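Local coordinates for protein aminofutalosine deaminase (Helicobacter pylori, PDB 7LKK) that hydrolytically deaminates aminofutalosine in the menaquinone pathway, using a metal-dependent active site of the amidohydrolase superfamily, at residues R414-G418 and G419-I423. Residues are numbered along the deposited sequence; the frame is centred on the assembly and turned at random.
Sequences RLFLG and GKRVI
Leu417 and Lys420 face each other across a type I' turn and exchange two backbone hydrogen bonds, Leu417 N to Lys420 O (2.9 Å) and Lys420 N to Leu417 O (3.1 Å), a worked example of a beta hairpin with a two-residue loop. Gly418 and Gly419 form the bend, both with positive phi, a backbone shape that glycine adopts readily. Phe416 and Arg421 make the next, non-hydrogen-bonded pair. There the Phe416 ring slants across the other strand, CE2 lying 3.7 Å from Arg421 CB.

Beyond it the ladder breaks into a classic beta bulge: Val422 and Ile423 both confront Leu415. Leu415 O accepts from Val422 N at 2.7 Å, nearly in line with the C=O, and from Ile423 N at 3.2 Å on a lone pair in the carbonyl plane. Leu415 N in turn donates to the terminal carboxylate through Ile423 O. On the tight side, Leu415 CB meets Ile423 CB (3.9 Å), and Val422 CG2 fits against CB and CG of Leu417.

The looser, solvent side belongs to the long side chains. Lys420 runs extended and leads away, whereas Arg421, fully stretched with CG anti to its backbone N (chi1 -174°), doubles as a shelf. Arg414, bent at chi2 (-69°), lays its guanidinium flat on that of Arg421, planes 4° apart and centres 3.8 Å apart. The C-terminal carboxylate beside them probably offsets the two positive charges: Arg421 NE forms a salt bridge with Ile423 OXT, its hydrogen bond there being weak. A water weakly joins the two guanidinium groups.

The hairpin closes the chain as an edge addition: strand 414-417 pairs antiparallel with strand 387-391, Leu415 and Leu417 rest on Ala74 of strand 69-80 and, with Ile423, on Leu126 of helix 115-127, while Phe416 meets Phe41 of strand 37-41 edge-to-face.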
ATOM      1  N   ARG A 414     -16.718 -15.468  -7.147  1.00 24.22           N
ATOM      2  CA  ARG A 414     -17.030 -16.147  -8.394  1.00 26.45           C
ATOM      3  C   ARG A 414     -16.249 -15.485  -9.516  1.00 25.16           C
ATOM      4  O   ARG A 414     -16.188 -14.256  -9.601  1.00 21.06           O
ATOM      5  CB  ARG A 414     -18.531 -16.103  -8.715  1.00 25.01           C
ATOM      6  CG  ARG A 414     -19.398 -16.883  -7.750  1.00 28.96           C
ATOM      7  CD  ARG A 414     -19.174 -18.378  -7.894  1.00 33.33           C
ATOM      8  NE  ARG A 414     -20.179 -19.153  -7.171  1.00 41.83           N
ATOM      9  CZ  ARG A 414     -20.203 -19.304  -5.850  1.00 35.99           C
ATOM     10  NH1 ARG A 414     -19.275 -18.736  -5.093  1.00 39.45           N
ATOM     11  NH2 ARG A 414     -21.159 -20.028  -5.284  1.00 41.08           N
ATOM     12  N   LEU A 415     -15.647 -16.307 -10.369  1.00 21.29           N
ATOM     13  CA  LEU A 415     -14.978 -15.828 -11.570  1.00 26.36           C
ATOM     14  C   LEU A 415     -15.524 -16.606 -12.754  1.00 18.48           C
ATOM     15  O   LEU A 415     -15.438 -17.838 -12.782  1.00 21.98           O
ATOM     16  CB  LEU A 415     -13.457 -15.986 -11.467  1.00 21.71           C
ATOM     17  CG  LEU A 415     -12.653 -15.465 -12.661  1.00 22.00           C
ATOM     18  CD1 LEU A 415     -12.927 -13.986 -12.897  1.00 23.35           C
ATOM     19  CD2 LEU A 415     -11.165 -15.713 -12.463  1.00 26.08           C
ATOM     20  N   PHE A 416     -16.099 -15.890 -13.714  1.00 22.84           N
ATOM     21  CA  PHE A 416     -16.560 -16.464 -14.971  1.00 22.08           C
ATOM     22  C   PHE A 416     -15.711 -15.896 -16.098  1.00 21.80           C
ATOM     23  O   PHE A 416     -15.538 -14.677 -16.190  1.00 21.47           O
ATOM     24  CB  PHE A 416     -18.038 -16.155 -15.222  1.00 20.49           C
ATOM     25  CG  PHE A 416     -18.966 -16.717 -14.183  1.00 27.26           C
ATOM     26  CD1 PHE A 416     -19.264 -15.996 -13.039  1.00 25.69           C
ATOM     27  CD2 PHE A 416     -19.554 -17.959 -14.357  1.00 28.27           C
ATOM     28  CE1 PHE A 416     -20.122 -16.507 -12.083  1.00 29.06           C
ATOM     29  CE2 PHE A 416     -20.413 -18.477 -13.405  1.00 26.69           C
ATOM     30  CZ  PHE A 416     -20.696 -17.749 -12.266  1.00 30.67           C
ATOM     31  N   LEU A 417     -15.179 -16.777 -16.942  1.00 20.23           N
ATOM     32  CA  LEU A 417     -14.373 -16.378 -18.089  1.00 25.96           C
ATOM     33  C   LEU A 417     -14.965 -17.021 -19.331  1.00 22.06           C
ATOM     34  O   LEU A 417     -15.058 -18.251 -19.411  1.00 23.31           O
ATOM     35  CB  LEU A 417     -12.908 -16.784 -17.908  1.00 21.46           C
ATOM     36  CG  LEU A 417     -12.168 -16.045 -16.790  1.00 20.78           C
ATOM     37  CD1 LEU A 417     -10.705 -16.462 -16.729  1.00 25.33           C
ATOM     38  CD2 LEU A 417     -12.297 -14.539 -16.961  1.00 22.65           C
ATOM     39  N   GLY A 418     -15.357 -16.194 -20.295  1.00 22.40           N
ATOM     40  CA  GLY A 418     -16.106 -16.696 -21.433  1.00 26.81           C
ATOM     41  C   GLY A 418     -17.375 -17.418 -21.044  1.00 23.08           C
ATOM     42  O   GLY A 418     -17.789 -18.352 -21.738  1.00 22.41           O
ATOM     43  N   GLY A 419     -18.003 -17.015 -19.938  1.00 23.41           N
ATOM     44  CA  GLY A 419     -19.222 -17.638 -19.474  1.00 26.61           C
ATOM     45  C   GLY A 419     -19.045 -18.908 -18.673  1.00 25.57           C
ATOM     46  O   GLY A 419     -20.031 -19.411 -18.121  1.00 27.24           O
ATOM     47  N   LYS A 420     -17.834 -19.449 -18.592  1.00 26.28           N
ATOM     48  CA  LYS A 420     -17.567 -20.662 -17.833  1.00 30.00           C
ATOM     49  C   LYS A 420     -17.057 -20.304 -16.443  1.00 24.66           C
ATOM     50  O   LYS A 420     -16.208 -19.420 -16.292  1.00 21.26           O
ATOM     51  CB  LYS A 420     -16.545 -21.544 -18.554  1.00 26.44           C
ATOM     52  CG  LYS A 420     -16.898 -21.836 -20.002  1.00 29.52           C
ATOM     53  CD  LYS A 420     -15.899 -22.791 -20.639  1.00 32.00           C
ATOM     54  CE  LYS A 420     -16.248 -23.065 -22.093  1.00 36.09           C
ATOM     55  NZ  LYS A 420     -15.360 -24.100 -22.695  1.00 44.24           N
ATOM     56  N   ARG A 421     -17.576 -20.993 -15.431  1.00 29.64           N
ATOM     57  CA  ARG A 421     -17.148 -20.731 -14.063  1.00 28.38           C
ATOM     58  C   ARG A 421     -15.733 -21.251 -13.854  1.00 31.46           C
ATOM     59  O   ARG A 421     -15.464 -22.441 -14.054  1.00 31.85           O
ATOM     60  CB  ARG A 421     -18.108 -21.373 -13.065  1.00 28.93           C
ATOM     61  CG  ARG A 421     -17.795 -21.005 -11.624  1.00 30.92           C
ATOM     62  CD  ARG A 421     -18.801 -21.579 -10.642  1.00 36.56           C
ATOM     63  NE  ARG A 421     -18.352 -21.400  -9.265  1.00 37.15           N
ATOM     64  CZ  ARG A 421     -18.910 -21.982  -8.210  1.00 37.81           C
ATOM     65  NH1 ARG A 421     -19.948 -22.792  -8.368  1.00 39.55           N
ATOM     66  NH2 ARG A 421     -18.428 -21.757  -6.994  1.00 37.48           N
ATOM     67  N   VAL A 422     -14.830 -20.360 -13.460  1.00 26.70           N
ATOM     68  CA  VAL A 422     -13.455 -20.723 -13.150  1.00 28.78           C
ATOM     69  C   VAL A 422     -13.232 -20.824 -11.646  1.00 26.50           C
ATOM     70  O   VAL A 422     -12.605 -21.770 -11.172  1.00 28.05           O
ATOM     71  CB  VAL A 422     -12.481 -19.712 -13.794  1.00 22.92           C
ATOM     72  CG1 VAL A 422     -11.058 -19.958 -13.319  1.00 30.63           C
ATOM     73  CG2 VAL A 422     -12.566 -19.790 -15.312  1.00 28.22           C
ATOM     74  N   ILE A 423     -13.755 -19.867 -10.887  1.00 26.36           N
ATOM     75  CA  ILE A 423     -13.671 -19.905  -9.434  1.00 26.98           C
ATOM     76  C   ILE A 423     -15.079 -19.814  -8.858  1.00 29.65           C
ATOM     77  O   ILE A 423     -15.902 -19.042  -9.345  1.00 28.83           O
ATOM     78  CB  ILE A 423     -12.771 -18.774  -8.894  1.00 26.04           C
ATOM     79  CG1 ILE A 423     -11.307 -19.034  -9.258  1.00 27.01           C
ATOM     80  CG2 ILE A 423     -12.929 -18.627  -7.388  1.00 27.28           C
ATOM     81  CD1 ILE A 423     -10.396 -17.853  -9.004  1.00 23.76           C
ATOM     82  OXT ILE A 423     -15.430 -20.502  -7.900  1.00 33.28           O
TER
HETATM   83  O   HOH W   1     -22.437 -22.882  -6.740  1.00 38.49           O